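Local coordinates for protein benzyl alcohol dehydrogenase (Acinetobacter calcoaceticus, PDB 1F8F) that probably catalyses the NAD-dependent oxidation of benzyl alcohol and related aryl alcohols to their aldehydes, as a zinc-containing medium-chain alcohol dehydrogenase, at residues G31-V36 / Y148-E153; L342-A347 / G361-P366. All blocks are in the same frame, centred on the assembly; numbering follows the deposited sequence.

How the contacts relate
Both contacts belong to one mixed sheet, that of the GroES-like catalytic domain of a zinc-dependent alcohol dehydrogenase. Contact 1 pairs strand 33-42 with strand 148-152, and contact 2 pairs strand 343-347 with strand 365-369; strands 33-42 and 365-369 are themselves antiparallel neighbours, which ties the two sites together. Their centres lie 27 Å apart and their nearest atoms about 14 Å apart, without touching. Along the chain they come in series: the Rossmann-type parallel sheet, strands 193-197 to 310-313, is built between them. The C-terminal strands thus return the chain from the nucleotide-binding domain to the catalytic one, where contact 2 approaches the zinc and NAD.

Contact 1: residues G31-V36 / Y148-E153; sequences GDEVLV and YALSRE. With SO4 (sulfate ion), chain D.
Residues E33-V36 and Y148-R152 run antiparallel in the sheet of the GroES-like domain, the two short strands at 151° to each other and 4.4 Å apart at closest approach. V34 with S151 and V36 with A149 are hydrogen-bonded pairs, each making two N-H...O bonds, whereas L35 with L150 is a non-hydrogen-bonded one. The shortest backbone bond runs from V36 N to A149 O at 2.6 Å. V34, V36, A149 and S151 share one face, on which S151 OG sits against V34 CG2 at 3.7 Å and bonds to T156. On the other face L35 CD1 meets L150 CD1 at 4.2 Å. L150 CD2 rests on the carboxylate carbon of E33, whose OE1 is held by R27 and the amide of Q30.

Past the strand pairing, E153 N makes a weak bond to D32 O, and the E153 carboxylate turns to the amides of T79 and E80 and to K96 of a second subunit. R152, bent at chi2 and chi3, grips D32 side-on in a salt bridge. NH2 meets OD1 on its syn side at 2.6 Å and NE reaches the same oxygen nearly along its C-O axis at 2.8 Å; OD1 stays near the guanidinium plane, though the carboxylate is turned 61° from it. R152 NH1 bonds O4 of a sulfate ion, probably from the crystallisation liquor, at 3.3 Å, with a weak NH2-O3 bond beside it.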
loop_
_atom_site.group_PDB
_atom_site.type_symbol
_atom_site.label_atom_id
_atom_site.label_comp_id
_atom_site.label_asym_id
_atom_site.label_seq_id
_atom_site.Cartn_x
_atom_site.Cartn_y
_atom_site.Cartn_z
ATOM N N GLY A 31 -13.107 -21.914 29.805
ATOM C CA GLY A 31 -13.522 -20.988 28.769
ATOM C C GLY A 31 -13.199 -21.450 27.350
ATOM O O GLY A 31 -13.828 -22.344 26.790
ATOM N N ASP A 32 -12.238 -20.738 26.754
ATOM C CA ASP A 32 -11.783 -21.048 25.396
ATOM C C ASP A 32 -10.387 -21.674 25.328
ATOM O O ASP A 32 -9.722 -21.823 24.258
ATOM C CB ASP A 32 -12.034 -19.833 24.533
ATOM C CG ASP A 32 -11.077 -18.668 24.629
ATOM O OD1 ASP A 32 -10.250 -18.581 25.541
ATOM O OD2 ASP A 32 -11.117 -17.799 23.709
ATOM N N GLU A 33 -9.946 -22.233 26.462
ATOM C CA GLU A 33 -8.706 -22.975 26.589
ATOM C C GLU A 33 -8.737 -24.352 25.920
ATOM O O GLU A 33 -9.813 -24.851 25.629
ATOM C CB GLU A 33 -8.324 -23.206 28.046
ATOM C CG GLU A 33 -8.314 -21.939 28.873
ATOM C CD GLU A 33 -8.081 -22.273 30.338
ATOM O OE1 GLU A 33 -8.533 -23.370 30.731
ATOM O OE2 GLU A 33 -7.473 -21.456 31.057
ATOM N N VAL A 34 -7.562 -24.877 25.571
ATOM C CA VAL A 34 -7.413 -26.168 24.907
ATOM C C VAL A 34 -6.382 -27.104 25.565
ATOM O O VAL A 34 -5.328 -26.590 25.930
ATOM C CB VAL A 34 -6.921 -26.067 23.466
ATOM C CG1 VAL A 34 -7.531 -27.171 22.619
ATOM C CG2 VAL A 34 -7.157 -24.715 22.839
ATOM N N LEU A 35 -6.669 -28.403 25.769
ATOM C CA LEU A 35 -5.765 -29.366 26.385
ATOM C C LEU A 35 -5.094 -30.193 25.286
ATOM O O LEU A 35 -5.833 -30.868 24.549
ATOM C CB LEU A 35 -6.418 -30.454 27.260
ATOM C CG LEU A 35 -5.395 -31.240 28.111
ATOM C CD1 LEU A 35 -4.639 -30.318 29.051
ATOM C CD2 LEU A 35 -6.107 -32.338 28.878
ATOM N N VAL A 36 -3.766 -30.069 25.177
ATOM C CA VAL A 36 -3.132 -30.725 24.015
ATOM C C VAL A 36 -2.216 -31.894 24.367
ATOM O O VAL A 36 -1.361 -31.703 25.241
ATOM C CB VAL A 36 -2.235 -29.680 23.278
ATOM C CG1 VAL A 36 -1.547 -30.269 22.062
ATOM C CG2 VAL A 36 -3.077 -28.504 22.782
ATOM N N TYR A 148 1.933 -32.795 28.238
ATOM C CA TYR A 148 0.622 -32.182 28.066
ATOM C C TYR A 148 0.761 -30.663 28.154
ATOM O O TYR A 148 1.586 -30.156 28.907
ATOM C CB TYR A 148 -0.408 -32.713 29.087
ATOM C CG TYR A 148 -1.013 -34.013 28.566
ATOM C CD1 TYR A 148 -0.441 -35.279 28.803
ATOM C CD2 TYR A 148 -2.190 -33.955 27.840
ATOM C CE1 TYR A 148 -1.045 -36.403 28.284
ATOM C CE2 TYR A 148 -2.787 -35.078 27.339
ATOM C CZ TYR A 148 -2.201 -36.315 27.559
ATOM O OH TYR A 148 -2.849 -37.408 27.007
ATOM N N ALA A 149 0.000 -29.952 27.296
ATOM C CA ALA A 149 0.032 -28.513 27.305
ATOM C C ALA A 149 -1.376 -27.912 27.250
ATOM O O ALA A 149 -2.285 -28.404 26.562
ATOM C CB ALA A 149 0.799 -27.977 26.077
ATOM N N LEU A 150 -1.506 -26.779 27.938
ATOM C CA LEU A 150 -2.747 -26.023 27.853
ATOM C C LEU A 150 -2.518 -24.736 27.046
ATOM O O LEU A 150 -1.695 -23.882 27.418
ATOM C CB LEU A 150 -3.175 -25.662 29.274
ATOM C CG LEU A 150 -4.594 -25.098 29.410
ATOM C CD1 LEU A 150 -5.593 -26.236 29.460
ATOM C CD2 LEU A 150 -4.708 -24.183 30.626
ATOM N N SER A 151 -3.294 -24.540 25.991
ATOM C CA SER A 151 -3.131 -23.313 25.200
ATOM C C SER A 151 -4.445 -22.561 25.114
ATOM O O SER A 151 -5.388 -22.967 25.820
ATOM C CB SER A 151 -2.578 -23.744 23.829
ATOM O OG SER A 151 -3.497 -24.730 23.319
ATOM N N ARG A 152 -4.563 -21.530 24.289
ATOM C CA ARG A 152 -5.834 -20.829 24.069
ATOM C C ARG A 152 -6.295 -21.152 22.642
ATOM O O ARG A 152 -5.445 -21.447 21.788
ATOM C CB ARG A 152 -5.749 -19.307 24.229
ATOM C CG ARG A 152 -5.449 -18.754 25.607
ATOM C CD ARG A 152 -6.354 -19.329 26.699
ATOM N NE ARG A 152 -7.698 -18.691 26.634
ATOM C CZ ARG A 152 -7.826 -17.420 27.026
ATOM N NH1 ARG A 152 -6.792 -16.743 27.514
ATOM N NH2 ARG A 152 -8.991 -16.794 26.954
ATOM N N GLU A 153 -7.563 -21.014 22.322
ATOM C CA GLU A 153 -8.101 -21.293 20.991
ATOM C C GLU A 153 -7.413 -20.349 19.987
ATOM O O GLU A 153 -7.143 -20.857 18.886
ATOM C CB GLU A 153 -9.626 -21.089 20.801
ATOM C CG GLU A 153 -10.261 -21.467 19.468
ATOM C CD GLU A 153 -11.770 -21.306 19.425
ATOM O OE1 GLU A 153 -12.295 -20.394 20.121
ATOM O OE2 GLU A 153 -12.595 -21.963 18.756
HETATM S S SO4 D . -8.170 -13.393 29.531
HETATM O O1 SO4 D . -8.907 -14.004 30.691
HETATM O O2 SO4 D . -7.949 -11.936 29.823
HETATM O O3 SO4 D . -8.918 -13.600 28.258
HETATM O O4 SO4 D . -6.836 -14.079 29.435
#

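Contact 2: residues L342-A347 / G361-P366; sequences LVKFYA and GITLKP
Y346 and T363 reach toward each other tip to tip, and T363 OG1 donates to Y346 OH over 2.7 Å, lying in the plane of the phenol ring at its edge. With OG1 anti to the carbonyl carbon (chi1 -68°), beside the backbone N, the threonine hydroxyl faces Y346 OH. Beside this bond, P366 CB packs at 3.8 Å from Y346 CE1, the two side chains lying alongside and pointing the same way. The K344 and T363 side chains cross at about a right angle, K344 CD 3.8 Å from T363 OG1, and the lysine then bends at chi4 to set NZ 4.0 Å above one face of the Y346 ring, offset toward its rim.

The backbone forms a short parallel ladder, V343 beside K365 and K344 beside P366. K365 N bonds L342 O at 2.9 Å, while K344 N makes a weak bond to K365 O. L342 O also accepts from a water at 2.9 Å, so two donors grip this carbonyl. V343 CG2 meets K365 CG at 3.8 Å.

Farther out, D357 OD2 of helix 351-360 is hydrogen-bonded to Y346 OH, and helix 201-213 packs on L342 and L364. The K365 chain, bent at chi2 and chi3, carries NZ to M43 O and E66, about 6 Å from a bound zinc it does not coordinate. Strand 343-347, helix 351-360, ended at G361 by a Schellman motif, and strand 365-369 form a beta-alpha-beta unit.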
loop_
_atom_site.group_PDB
_atom_site.type_symbol
_atom_site.label_atom_id
_atom_site.label_comp_id
_atom_site.label_asym_id
_atom_site.label_seq_id
_atom_site.Cartn_x
_atom_site.Cartn_y
_atom_site.Cartn_z
ATOM N N LEU A 342 16.159 -28.295 7.714
ATOM C CA LEU A 342 16.900 -27.681 8.821
ATOM C C LEU A 342 16.824 -28.534 10.091
ATOM O O LEU A 342 17.343 -28.183 11.174
ATOM C CB LEU A 342 16.241 -26.315 9.082
ATOM C CG LEU A 342 15.933 -25.455 7.863
ATOM C CD1 LEU A 342 15.224 -24.131 8.209
ATOM C CD2 LEU A 342 17.197 -25.090 7.085
ATOM N N VAL A 343 16.077 -29.638 10.049
ATOM C CA VAL A 343 15.754 -30.374 11.257
ATOM C C VAL A 343 16.519 -31.599 11.690
ATOM O O VAL A 343 16.725 -32.432 10.801
ATOM C CB VAL A 343 14.229 -30.727 11.117
ATOM C CG1 VAL A 343 13.695 -31.758 12.054
ATOM C CG2 VAL A 343 13.484 -29.382 11.369
ATOM N N LYS A 344 16.761 -31.731 13.011
ATOM C CA LYS A 344 17.314 -32.981 13.547
ATOM C C LYS A 344 16.602 -33.370 14.857
ATOM O O LYS A 344 16.424 -32.555 15.767
ATOM C CB LYS A 344 18.821 -32.901 13.761
ATOM C CG LYS A 344 19.484 -34.129 14.357
ATOM C CD LYS A 344 20.917 -33.865 14.827
ATOM C CE LYS A 344 21.786 -35.080 15.095
ATOM N NZ LYS A 344 21.292 -35.887 16.253
ATOM N N PHE A 345 16.112 -34.597 14.978
ATOM C CA PHE A 345 15.362 -35.095 16.122
ATOM C C PHE A 345 16.193 -35.626 17.285
ATOM O O PHE A 345 17.205 -36.289 17.069
ATOM C CB PHE A 345 14.423 -36.207 15.651
ATOM C CG PHE A 345 13.285 -35.817 14.764
ATOM C CD1 PHE A 345 12.181 -35.144 15.241
ATOM C CD2 PHE A 345 13.279 -36.193 13.414
ATOM C CE1 PHE A 345 11.110 -34.800 14.423
ATOM C CE2 PHE A 345 12.221 -35.857 12.583
ATOM C CZ PHE A 345 11.126 -35.146 13.086
ATOM N N TYR A 346 15.890 -35.341 18.537
ATOM C CA TYR A 346 16.561 -35.827 19.717
ATOM C C TYR A 346 15.562 -36.501 20.656
ATOM O O TYR A 346 14.420 -36.032 20.577
ATOM C CB TYR A 346 17.138 -34.600 20.445
ATOM C CG TYR A 346 18.268 -33.878 19.744
ATOM C CD1 TYR A 346 18.041 -33.009 18.680
ATOM C CD2 TYR A 346 19.572 -34.089 20.160
ATOM C CE1 TYR A 346 19.087 -32.354 18.051
ATOM C CE2 TYR A 346 20.625 -33.450 19.522
ATOM C CZ TYR A 346 20.383 -32.578 18.469
ATOM O OH TYR A 346 21.456 -31.956 17.841
ATOM N N ALA A 347 15.927 -37.412 21.552
ATOM C CA ALA A 347 14.982 -37.925 22.542
ATOM C C ALA A 347 14.738 -36.933 23.679
ATOM O O ALA A 347 15.643 -36.121 24.013
ATOM C CB ALA A 347 15.580 -39.204 23.149
ATOM N N GLY A 361 26.398 -24.596 16.377
ATOM C CA GLY A 361 26.071 -24.511 14.984
ATOM C C GLY A 361 25.991 -25.789 14.190
ATOM O O GLY A 361 25.763 -25.659 12.975
ATOM N N ILE A 362 26.097 -26.999 14.771
ATOM C CA ILE A 362 25.935 -28.185 13.927
ATOM C C ILE A 362 24.451 -28.476 13.721
ATOM O O ILE A 362 24.088 -29.088 12.725
ATOM C CB ILE A 362 26.601 -29.502 14.355
ATOM C CG1 ILE A 362 26.287 -29.852 15.809
ATOM C CG2 ILE A 362 28.106 -29.515 14.104
ATOM C CD1 ILE A 362 25.119 -30.809 15.900
ATOM N N THR A 363 23.605 -28.060 14.649
ATOM C CA THR A 363 22.172 -28.310 14.488
ATOM C C THR A 363 21.447 -26.982 14.301
ATOM O O THR A 363 21.429 -26.172 15.251
ATOM C CB THR A 363 21.591 -29.046 15.707
ATOM O OG1 THR A 363 22.144 -30.378 15.745
ATOM C CG2 THR A 363 20.085 -29.165 15.681
ATOM N N LEU A 364 20.770 -26.895 13.162
ATOM C CA LEU A 364 20.014 -25.715 12.776
ATOM C C LEU A 364 18.721 -25.587 13.591
ATOM O O LEU A 364 18.483 -24.557 14.198
ATOM C CB LEU A 364 19.629 -25.665 11.305
ATOM C CG LEU A 364 20.612 -25.212 10.231
ATOM C CD1 LEU A 364 20.795 -23.699 10.285
ATOM C CD2 LEU A 364 21.966 -25.902 10.370
ATOM N N LYS A 365 17.910 -26.621 13.557
ATOM C CA LYS A 365 16.649 -26.674 14.292
ATOM C C LYS A 365 16.392 -28.011 14.985
ATOM O O LYS A 365 15.764 -28.899 14.413
ATOM C CB LYS A 365 15.469 -26.323 13.329
ATOM C CG LYS A 365 14.080 -26.536 13.883
ATOM C CD LYS A 365 13.836 -25.687 15.147
ATOM C CE LYS A 365 13.880 -24.191 14.868
ATOM N NZ LYS A 365 13.709 -23.371 16.126
ATOM N N PRO A 366 16.672 -28.114 16.261
ATOM C CA PRO A 366 16.332 -29.327 17.049
ATOM C C PRO A 366 14.850 -29.460 17.297
ATOM O O PRO A 366 14.102 -28.467 17.370
ATOM C CB PRO A 366 17.101 -29.153 18.338
ATOM C CG PRO A 366 17.887 -27.859 18.274
ATOM C CD PRO A 366 17.313 -27.068 17.109
HETATM O O HOH W 1 20.125 -28.913 11.752
#